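Local coordinates for protein NDP-rhamnosyltransferase (Saccharopolyspora spinosa, PDB 3TSA) that belongs to the GT-B class of glycosyltransferases, whose members are built from two Rossmann-like domains, at residues A[246-251]-A[348-353]; A[308-313]-A[344-349]. All coordinates share one frame; numbering follows the deposited sequence.

Interaction 1: A[246-251]-A[348-353]; sequences TELPGV and DSIATV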
loop_
_atom_site.group_PDB
_atom_site.type_symbol
_atom_site.label_atom_id
_atom_site.label_comp_id
_atom_site.label_asym_id
_atom_site.label_seq_id
_atom_site.Cartn_x
_atom_site.Cartn_y
_atom_site.Cartn_z
ATOM N N THR A 246 -20.079 -25.155 13.711
ATOM C CA THR A 246 -20.436 -26.123 12.646
ATOM C C THR A 246 -21.527 -27.099 13.096
ATOM O O THR A 246 -22.189 -27.732 12.262
ATOM C CB THR A 246 -19.214 -26.900 12.126
ATOM O OG1 THR A 246 -18.547 -27.591 13.208
ATOM C CG2 THR A 246 -18.231 -25.945 11.415
ATOM N N GLU A 247 -21.679 -27.262 14.400
ATOM C CA GLU A 247 -22.710 -28.111 14.920
ATOM C C GLU A 247 -24.092 -27.504 14.884
ATOM O O GLU A 247 -25.067 -28.192 15.054
ATOM C CB GLU A 247 -22.369 -28.433 16.356
ATOM C CG GLU A 247 -21.280 -29.477 16.419
ATOM C CD GLU A 247 -21.080 -29.977 17.851
ATOM O OE1 GLU A 247 -19.934 -30.398 18.112
ATOM O OE2 GLU A 247 -22.056 -29.925 18.682
ATOM N N LEU A 248 -24.186 -26.192 14.681
ATOM C CA LEU A 248 -25.437 -25.509 14.752
ATOM C C LEU A 248 -26.177 -25.662 13.442
ATOM O O LEU A 248 -25.542 -25.560 12.369
ATOM C CB LEU A 248 -25.188 -24.030 15.096
ATOM C CG LEU A 248 -26.454 -23.303 15.553
ATOM C CD1 LEU A 248 -27.040 -23.856 16.811
ATOM C CD2 LEU A 248 -26.287 -21.817 15.626
ATOM N N PRO A 249 -27.532 -25.960 13.531
ATOM C CA PRO A 249 -28.319 -26.182 12.333
ATOM C C PRO A 249 -28.279 -24.901 11.555
ATOM O O PRO A 249 -28.441 -23.796 12.154
ATOM C CB PRO A 249 -29.774 -26.382 12.851
ATOM C CG PRO A 249 -29.679 -26.716 14.322
ATOM C CD PRO A 249 -28.325 -26.159 14.788
ATOM N N GLY A 250 -28.023 -25.013 10.269
ATOM C CA GLY A 250 -28.170 -23.857 9.417
ATOM C C GLY A 250 -26.832 -23.247 9.009
ATOM O O GLY A 250 -26.765 -22.614 7.976
ATOM N N VAL A 251 -25.779 -23.487 9.793
ATOM C CA VAL A 251 -24.568 -22.652 9.709
ATOM C C VAL A 251 -23.584 -23.131 8.670
ATOM O O VAL A 251 -23.382 -24.369 8.492
ATOM C CB VAL A 251 -23.829 -22.512 11.133
ATOM C CG1 VAL A 251 -22.376 -21.959 10.955
ATOM C CG2 VAL A 251 -24.659 -21.700 12.097
ATOM N N ASP A 348 -25.304 -21.836 22.080
ATOM C CA ASP A 348 -26.532 -21.104 22.350
ATOM C C ASP A 348 -26.312 -19.604 21.997
ATOM O O ASP A 348 -27.241 -18.933 21.474
ATOM C CB ASP A 348 -26.975 -21.272 23.831
ATOM C CG ASP A 348 -27.629 -22.608 24.102
ATOM O OD1 ASP A 348 -27.875 -23.356 23.190
ATOM O OD2 ASP A 348 -27.863 -22.922 25.283
ATOM N N SER A 349 -25.084 -19.136 22.178
ATOM C CA SER A 349 -24.776 -17.708 21.915
ATOM C C SER A 349 -24.850 -17.436 20.411
ATOM O O SER A 349 -25.327 -16.387 19.965
ATOM C CB SER A 349 -23.380 -17.350 22.402
ATOM O OG SER A 349 -23.337 -17.343 23.804
ATOM N N ILE A 350 -24.309 -18.337 19.631
ATOM C CA ILE A 350 -24.403 -18.197 18.182
ATOM C C ILE A 350 -25.842 -18.186 17.727
ATOM O O ILE A 350 -26.257 -17.284 16.985
ATOM C CB ILE A 350 -23.665 -19.366 17.448
ATOM C CG1 ILE A 350 -22.146 -19.290 17.752
ATOM C CG2 ILE A 350 -23.903 -19.225 15.900
ATOM C CD1 ILE A 350 -21.327 -20.506 17.221
ATOM N N ALA A 351 -26.622 -19.153 18.205
ATOM C CA ALA A 351 -28.043 -19.217 17.870
ATOM C C ALA A 351 -28.779 -17.939 18.274
ATOM O O ALA A 351 -29.630 -17.489 17.525
ATOM C CB ALA A 351 -28.730 -20.463 18.542
ATOM N N THR A 352 -28.434 -17.316 19.405
ATOM C CA THR A 352 -29.160 -16.192 19.931
ATOM C C THR A 352 -28.935 -14.997 18.935
ATOM O O THR A 352 -29.855 -14.273 18.626
ATOM C CB THR A 352 -28.603 -15.795 21.291
ATOM O OG1 THR A 352 -29.060 -16.767 22.260
ATOM C CG2 THR A 352 -29.142 -14.462 21.682
ATOM N N VAL A 353 -27.698 -14.770 18.545
ATOM C CA VAL A 353 -27.392 -13.708 17.575
ATOM C C VAL A 353 -28.085 -13.933 16.217
ATOM O O VAL A 353 -28.735 -13.008 15.677
ATOM C CB VAL A 353 -25.830 -13.515 17.384
ATOM C CG1 VAL A 353 -25.557 -12.380 16.320
ATOM C CG2 VAL A 353 -25.200 -13.127 18.688
#
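Leu248 lays its CD2 methyl over one face of the peptide group joining Ile350 to Ala351, 3.7 Å from Ala351 N and close to the perpendicular through that atom, so the methyl packs on the flat of the helix backbone as well as on its side chains. At one side of this peptide the methyl also meets Ile350, with CD2 3.5 Å from CG2; at the other it reaches Ala351, with CD2 4.0 Å from CB. The second branch, Leu248 CD1, brushes the same Ala351 CB. Both methyls of Leu248 therefore meet Ala351 CB from the same side, while the side chains of Leu248 and Ile350 lie alongside and run in opposite senses. The leucine is held out toward the helix by a first torsion that puts CG anti to the backbone N (chi1 -165°), and in Ile350 the branch lying anti to N is the touching one, CG2.

A second flat group, the Asp348 carbonyl, is used on both faces: Thr352 N reaches Asp348 O from one, and Thr352 OG1, 2.9 Å from Asp348 O, from the other, about 40° out of its plane. The threonine hydroxyl is thereby returned to its own helix.

Leu248 begins a type II beta turn that runs through Pro249 and Gly250 to Val251, closed by a weak bond of 3.3 Å from Val251 N to Leu248 O; Gly250 takes the positive phi of the third position. Around the contact, Thr347 and Leu354 of the helix also touch Leu248, and Ile350 continues inward onto Leu289 and Ile291 of strand 289-292. The arrangement is that of an alpha-to-beta connection in a Rossmann-like domain: the loop from helix 236-246 to strand 251-256 packs against the neighbouring helix 343-354 on the parallel sheet.

Interaction 2: A[308-313]-A[344-349]; sequences PQLVLP and EQFTDS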
loop_
_atom_site.group_PDB
_atom_site.type_symbol
_atom_site.label_atom_id
_atom_site.label_comp_id
_atom_site.label_asym_id
_atom_site.label_seq_id
_atom_site.Cartn_x
_atom_site.Cartn_y
_atom_site.Cartn_z
ATOM N N PRO A 308 -22.475 -8.232 13.726
ATOM C CA PRO A 308 -22.230 -8.493 15.152
ATOM C C PRO A 308 -21.160 -9.549 15.367
ATOM O O PRO A 308 -20.820 -10.322 14.480
ATOM C CB PRO A 308 -23.564 -8.975 15.695
ATOM C CG PRO A 308 -24.326 -9.459 14.553
ATOM C CD PRO A 308 -23.801 -8.693 13.290
ATOM N N GLN A 309 -20.630 -9.583 16.595
ATOM C CA GLN A 309 -19.518 -10.442 16.913
ATOM C C GLN A 309 -19.764 -11.213 18.180
ATOM O O GLN A 309 -20.379 -10.738 19.124
ATOM C CB GLN A 309 -18.181 -9.670 17.078
ATOM C CG GLN A 309 -17.831 -8.839 15.830
ATOM C CD GLN A 309 -17.653 -7.393 16.156
ATOM O OE1 GLN A 309 -18.377 -6.530 15.649
ATOM N NE2 GLN A 309 -16.720 -7.110 17.033
ATOM N N LEU A 310 -19.259 -12.431 18.149
ATOM C CA LEU A 310 -19.162 -13.254 19.378
ATOM C C LEU A 310 -17.648 -13.233 19.710
ATOM O O LEU A 310 -16.860 -13.711 18.914
ATOM C CB LEU A 310 -19.567 -14.638 18.988
ATOM C CG LEU A 310 -20.176 -15.534 20.083
ATOM C CD1 LEU A 310 -20.490 -16.981 19.697
ATOM C CD2 LEU A 310 -19.714 -15.349 21.440
ATOM N N VAL A 311 -17.289 -12.726 20.902
ATOM C CA VAL A 311 -15.915 -12.337 21.162
ATOM C C VAL A 311 -15.368 -13.248 22.257
ATOM O O VAL A 311 -16.029 -13.456 23.263
ATOM C CB VAL A 311 -15.799 -10.879 21.624
ATOM C CG1 VAL A 311 -14.302 -10.470 21.589
ATOM C CG2 VAL A 311 -16.571 -9.915 20.639
ATOM N N LEU A 312 -14.239 -13.866 21.970
ATOM C CA LEU A 312 -13.555 -14.701 23.000
ATOM C C LEU A 312 -12.278 -14.021 23.363
ATOM O O LEU A 312 -11.186 -14.367 22.922
ATOM C CB LEU A 312 -13.299 -16.077 22.399
ATOM C CG LEU A 312 -14.434 -17.049 21.953
ATOM C CD1 LEU A 312 -15.273 -16.540 20.890
ATOM C CD2 LEU A 312 -13.678 -18.257 21.367
ATOM N N PRO A 313 -12.342 -13.012 24.268
ATOM C CA PRO A 313 -11.121 -12.263 24.539
ATOM C C PRO A 313 -10.027 -13.107 25.239
ATOM O O PRO A 313 -10.372 -14.063 25.968
ATOM C CB PRO A 313 -11.625 -11.178 25.531
ATOM C CG PRO A 313 -12.862 -11.841 26.242
ATOM C CD PRO A 313 -13.494 -12.570 25.069
ATOM N N GLU A 344 -22.041 -25.867 25.184
ATOM C CA GLU A 344 -23.466 -25.517 25.098
ATOM C C GLU A 344 -23.774 -24.010 25.075
ATOM O O GLU A 344 -24.640 -23.502 24.286
ATOM C CB GLU A 344 -24.208 -26.219 26.266
ATOM C CG GLU A 344 -25.733 -25.918 26.344
ATOM C CD GLU A 344 -26.426 -26.594 27.562
ATOM O OE1 GLU A 344 -26.387 -26.038 28.703
ATOM O OE2 GLU A 344 -27.008 -27.678 27.362
ATOM N N GLN A 345 -23.127 -23.284 25.969
ATOM C CA GLN A 345 -23.308 -21.843 26.093
ATOM C C GLN A 345 -22.827 -21.141 24.792
ATOM O O GLN A 345 -23.477 -20.202 24.303
ATOM C CB GLN A 345 -22.535 -21.325 27.328
ATOM C CG GLN A 345 -22.453 -19.766 27.378
ATOM C CD GLN A 345 -21.679 -19.249 28.647
ATOM O OE1 GLN A 345 -21.405 -20.006 29.616
ATOM N NE2 GLN A 345 -21.349 -17.974 28.627
ATOM N N PHE A 346 -21.707 -21.633 24.255
ATOM C CA PHE A 346 -21.100 -21.076 23.017
ATOM C C PHE A 346 -22.077 -21.247 21.842
ATOM O O PHE A 346 -22.423 -20.269 21.129
ATOM C CB PHE A 346 -19.767 -21.769 22.813
ATOM C CG PHE A 346 -18.789 -21.091 21.864
ATOM C CD1 PHE A 346 -19.231 -20.236 20.845
ATOM C CD2 PHE A 346 -17.408 -21.304 22.030
ATOM C CE1 PHE A 346 -18.300 -19.639 20.009
ATOM C CE2 PHE A 346 -16.463 -20.724 21.186
ATOM C CZ PHE A 346 -16.927 -19.852 20.149
ATOM N N THR A 347 -22.579 -22.487 21.687
ATOM C CA THR A 347 -23.572 -22.786 20.651
ATOM C C THR A 347 -24.820 -21.938 20.836
ATOM O O THR A 347 -25.330 -21.371 19.834
ATOM C CB THR A 347 -23.913 -24.324 20.761
ATOM O OG1 THR A 347 -22.695 -25.005 20.405
ATOM C CG2 THR A 347 -24.897 -24.657 19.725
ATOM N N ASP A 348 -25.304 -21.836 22.080
ATOM C CA ASP A 348 -26.532 -21.104 22.350
ATOM C C ASP A 348 -26.312 -19.604 21.997
ATOM O O ASP A 348 -27.241 -18.933 21.474
ATOM C CB ASP A 348 -26.975 -21.272 23.831
ATOM C CG ASP A 348 -27.629 -22.608 24.102
ATOM O OD1 ASP A 348 -27.875 -23.356 23.190
ATOM O OD2 ASP A 348 -27.863 -22.922 25.283
ATOM N N SER A 349 -25.084 -19.136 22.178
ATOM C CA SER A 349 -24.776 -17.708 21.915
ATOM C C SER A 349 -24.850 -17.436 20.411
ATOM O O SER A 349 -25.327 -16.387 19.965
ATOM C CB SER A 349 -23.380 -17.350 22.402
ATOM O OG SER A 349 -23.337 -17.343 23.804
#
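Leu310 and Phe346 meet where helix 343-354 lies on the parallel sheet of the Rossmann-like C-terminal domain, strand 309-311 supplying one side and the helix the other. Leu310 is drawn out to nearly full length: CG stands anti to the backbone N, and CD1 anti to CA (chi2 -176°), which carries this methyl to 3.5 Å from Phe346 CE1. The same CD1 lies 4.0 Å from Ser349 CB, one helical turn along.

Phe346 sets off alongside the strand, and its ring is brought back to it by a first torsion of -163°. Leu312, just beyond the strand, meets the far part of the ring with both methyls: CD2 is 3.7 Å from Phe346 CE2, and CD1 is 3.8 Å from Phe346 CZ. Its side chain runs at about a right angle to that of the phenylalanine. The two leucines therefore take different stretches of one ring, whose remaining surroundings include Ile291 and, on helix 236-246, Ala241 and Ala244.

The one polar side chain in this buried group turns back on its own helix: Ser349 OG donates to Gln345 O at 2.9 Å, tilted 35° from the carbonyl plane.

How the interactions relate
Interactions 1 and 2 show how a single helix can pack on both a strand of the sheet and a connecting loop. Both use helix 343-354, share Asp348 and Ser349, and have centres about 9 Å apart. Interaction 2 lies nearer the middle of the chain, about 20 Å from its centre against about 27 Å for interaction 1, and faces the sheet; interaction 1 joins the helix to the loop that leads into strand 251-256. Side chains link them directly: Ile350 CG1 packs 3.4 Å from Leu310 CD1, and Leu248 CD1 lies 3.7 Å from Thr347 CG2. Nearer the end of the helix, Val353 CG1 adds a third link, 3.6 Å from Pro308 CG, so the two contacts are joined through side chains on the same helix.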